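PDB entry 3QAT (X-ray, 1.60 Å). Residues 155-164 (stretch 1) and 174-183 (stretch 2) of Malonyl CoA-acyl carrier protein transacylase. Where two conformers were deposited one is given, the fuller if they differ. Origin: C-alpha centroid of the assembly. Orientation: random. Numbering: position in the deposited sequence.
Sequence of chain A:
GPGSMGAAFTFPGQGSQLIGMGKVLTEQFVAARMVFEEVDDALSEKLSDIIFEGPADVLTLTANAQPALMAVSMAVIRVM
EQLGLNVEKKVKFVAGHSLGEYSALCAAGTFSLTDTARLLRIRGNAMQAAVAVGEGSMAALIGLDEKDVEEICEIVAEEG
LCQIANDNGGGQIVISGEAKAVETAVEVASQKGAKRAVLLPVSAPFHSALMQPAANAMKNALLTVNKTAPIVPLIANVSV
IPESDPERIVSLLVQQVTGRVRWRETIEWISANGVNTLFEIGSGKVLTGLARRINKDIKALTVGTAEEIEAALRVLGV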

# COMPACT_ATOMS: atom_id res chain seq x y z
N ILE A 155 -21.36 -11.09 -14.51
CA ILE A 155 -22.79 -10.75 -14.59
C ILE A 155 -23.02 -9.32 -15.10
O ILE A 155 -23.94 -9.07 -15.87
CB ILE A 155 -23.49 -10.99 -13.20
CG1 ILE A 155 -23.62 -12.50 -12.93
CG2 ILE A 155 -24.85 -10.28 -13.12
CD1 ILE A 155 -23.91 -12.87 -11.48
N VAL A 156 -22.16 -8.38 -14.70
CA VAL A 156 -22.36 -6.98 -15.07
C VAL A 156 -21.60 -6.53 -16.31
O VAL A 156 -21.63 -5.36 -16.65
CB VAL A 156 -22.00 -6.01 -13.88
CG1 VAL A 156 -22.85 -6.34 -12.67
CG2 VAL A 156 -20.49 -6.06 -13.56
N ALA A 157 -20.93 -7.47 -16.98
CA ALA A 157 -20.07 -7.16 -18.13
C ALA A 157 -20.77 -6.38 -19.25
O ALA A 157 -20.13 -5.57 -19.93
CB ALA A 157 -19.42 -8.42 -18.67
N GLU A 158 -22.08 -6.60 -19.42
CA GLU A 158 -22.86 -5.88 -20.43
C GLU A 158 -22.97 -4.39 -20.09
O GLU A 158 -23.04 -3.55 -20.99
CB GLU A 158 -24.25 -6.51 -20.63
N GLU A 159 -22.96 -4.07 -18.80
CA GLU A 159 -22.99 -2.67 -18.37
C GLU A 159 -21.60 -2.01 -18.43
O GLU A 159 -21.49 -0.80 -18.65
CB GLU A 159 -23.60 -2.51 -16.98
N GLY A 160 -20.54 -2.80 -18.30
CA GLY A 160 -19.19 -2.27 -18.38
C GLY A 160 -18.17 -3.07 -17.62
O GLY A 160 -18.46 -4.17 -17.13
N LEU A 161 -16.96 -2.51 -17.49
CA LEU A 161 -15.85 -3.24 -16.89
C LEU A 161 -15.92 -3.19 -15.37
O LEU A 161 -16.12 -2.11 -14.80
CB LEU A 161 -14.51 -2.65 -17.36
CG LEU A 161 -13.21 -3.33 -16.89
CD1 LEU A 161 -13.22 -4.82 -17.19
CD2 LEU A 161 -11.98 -2.66 -17.49
N CYS A 162 -15.78 -4.35 -14.73
CA CYS A 162 -15.71 -4.45 -13.26
C CYS A 162 -14.73 -5.55 -12.92
O CYS A 162 -14.84 -6.67 -13.43
CB CYS A 162 -17.10 -4.73 -12.68
SG CYS A 162 -17.19 -4.78 -10.86
N GLN A 163 -13.76 -5.24 -12.06
CA GLN A 163 -12.68 -6.16 -11.76
C GLN A 163 -12.42 -6.19 -10.27
O GLN A 163 -12.80 -5.25 -9.55
CB GLN A 163 -11.40 -5.70 -12.48
CG GLN A 163 -11.44 -5.93 -13.96
CD GLN A 163 -10.25 -5.31 -14.65
OE1 GLN A 163 -10.12 -4.10 -14.70
NE2 GLN A 163 -9.38 -6.15 -15.19
N ILE A 164 -11.80 -7.26 -9.78
CA ILE A 164 -11.32 -7.27 -8.38
C ILE A 164 -10.05 -6.43 -8.26
O ILE A 164 -9.03 -6.74 -8.89
CB ILE A 164 -11.09 -8.71 -7.88
CG1 ILE A 164 -12.44 -9.45 -7.82
CG2 ILE A 164 -10.39 -8.69 -6.50
CD1 ILE A 164 -12.32 -10.90 -7.34
N VAL A 174 -12.33 -5.57 -2.65
CA VAL A 174 -12.62 -4.28 -3.26
C VAL A 174 -12.70 -4.46 -4.76
O VAL A 174 -11.81 -5.07 -5.36
CB VAL A 174 -11.54 -3.25 -2.91
CG1 VAL A 174 -11.94 -1.88 -3.42
CG2 VAL A 174 -11.34 -3.21 -1.39
N ILE A 175 -13.78 -3.97 -5.37
CA ILE A 175 -13.92 -4.00 -6.83
C ILE A 175 -13.74 -2.60 -7.42
O ILE A 175 -13.80 -1.59 -6.71
CB ILE A 175 -15.28 -4.61 -7.28
CG1 ILE A 175 -16.44 -3.85 -6.65
CG2 ILE A 175 -15.30 -6.10 -6.93
CD1 ILE A 175 -17.82 -4.29 -7.18
N SER A 176 -13.55 -2.55 -8.73
CA SER A 176 -13.18 -1.31 -9.41
C SER A 176 -13.51 -1.40 -10.89
O SER A 176 -13.49 -2.50 -11.45
CB SER A 176 -11.66 -1.09 -9.24
OG SER A 176 -11.24 0.12 -9.84
N GLY A 177 -13.75 -0.26 -11.51
CA GLY A 177 -13.99 -0.23 -12.96
C GLY A 177 -14.93 0.89 -13.34
O GLY A 177 -14.92 1.97 -12.73
N GLU A 178 -15.72 0.65 -14.38
CA GLU A 178 -16.60 1.71 -14.85
C GLU A 178 -17.77 1.93 -13.92
O GLU A 178 -18.33 0.98 -13.37
CB GLU A 178 -17.08 1.41 -16.26
CG GLU A 178 -15.96 1.49 -17.28
CD GLU A 178 -16.40 1.07 -18.66
OE1 GLU A 178 -16.78 -0.11 -18.84
OE2 GLU A 178 -16.35 1.93 -19.57
N ALA A 179 -18.14 3.20 -13.74
CA ALA A 179 -19.13 3.58 -12.75
C ALA A 179 -20.44 2.76 -12.75
O ALA A 179 -20.83 2.22 -11.72
CB ALA A 179 -19.41 5.09 -12.82
N LYS A 180 -21.11 2.67 -13.90
CA LYS A 180 -22.39 1.96 -13.96
C LYS A 180 -22.27 0.47 -13.62
O LYS A 180 -23.08 -0.06 -12.87
CB LYS A 180 -23.07 2.15 -15.33
N ALA A 181 -21.26 -0.19 -14.17
CA ALA A 181 -21.01 -1.61 -13.89
C ALA A 181 -20.72 -1.83 -12.40
O ALA A 181 -21.22 -2.79 -11.81
CB ALA A 181 -19.87 -2.14 -14.74
N VAL A 182 -19.92 -0.95 -11.80
CA VAL A 182 -19.60 -1.11 -10.37
C VAL A 182 -20.84 -0.89 -9.49
O VAL A 182 -21.08 -1.64 -8.51
CB VAL A 182 -18.41 -0.18 -9.95
CG1 VAL A 182 -18.15 -0.25 -8.42
CG2 VAL A 182 -17.12 -0.55 -10.72
N GLU A 183 -21.65 0.10 -9.85
CA GLU A 183 -22.91 0.35 -9.15
C GLU A 183 -23.82 -0.89 -9.19
O GLU A 183 -24.41 -1.28 -8.18
CB GLU A 183 -23.62 1.57 -9.75
CG GLU A 183 -24.85 1.99 -8.96
CD GLU A 183 -25.67 3.07 -9.66
OE1 GLU A 183 -25.26 3.55 -10.75
OE2 GLU A 183 -26.75 3.42 -9.13
O HOH W 1 -20.29 0.85 -16.65

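The bonding between two strands of an antiparallel ladder can continue past its end, as these two stretches of malonyl CoA-acyl carrier protein transacylase illustrate. Four direct hydrogen bonds join them, and they fall into two pairs. The first pair closes around Leu-161 and Glu-178. The backbone N of Leu-161 donates to the carboxylate OE1 of Glu-178 at 2.8 Å, while the backbone N of Glu-178 donates to the carbonyl O of Leu-161, also at 2.8 Å. A single residue on each stretch thus gives and receives, but one of the two acceptors is a side chain: with chi1 at -68° and chi3 at -63°, the Glu-178 side chain leaves the backbone sideways, but its end comes nearer to stretch 1, bringing OE1 to the Leu-161 amide. Glu-178 also holds the N-cap position, so this clasp sits exactly where stretch 2 passes from extended chain into helix.

The second pair is pure backbone. Gln-163 N donates to Ser-176 O at 2.8 Å, and Ser-176 N returns a bond to Gln-163 O at 2.9 Å, the reciprocal pattern of an antiparallel hydrogen-bonded pair. Their side chains lie on the same face of the sheet. The neighbouring pairs, Cys-162 with Gly-177 and Ile-164 with Ile-175, are non-hydrogen-bonded, and their alpha carbons accordingly draw closer, to 4.6 and 4.5 Å between CA atoms, against 5.4 Å for Gln-163 CA and Ser-176 CA. Such proximity lets CA-H groups supplement the ladder: Ile-175 CA lies 3.2 Å from Gln-163 O, Gly-177 CA 3.4 Å from Leu-161 O, and Cys-162 CA 3.5 Å from Ser-176 O.

Two glycines sit where a side chain would not fit. At Gly-177 a beta carbon would fall 2.1 Å from Leu-161 O, and at Gly-160 one would fall 2.7 Å from Glu-178 OE1, the very atoms that accept the clasp's hydrogen bonds. Both residues also adopt backbone angles that would jam a beta carbon against the preceding carbonyl.

Beyond the ladder, a water extends the polar contact to the helix, donating to Glu-159 O and accepting from Ala-181 N, each at 2.9 Å. It satisfies an amide in the first turn of the helix and ties it to the turn that precedes the strand of stretch 1.

Apolar packing fills in around this framework. Ala-181 has the largest area covered by the opposing stretch; its small methyl points toward stretch 1 and lets the backbone come near, with CB 3.4 Å from Gly-160 O. The same CB meets Val-156 CG2 at 4.1 Å and Cys-162 CB at 4.3 Å. The cysteine bridges helix and strand, its SG 4.2 Å from Val-182 CG2 and 3.8 Å from Ile-175 CD1. At the far end, Ile-164 CG1 and Ile-175 CG2 make a looser contact at 4.5 Å, their side chains diverging.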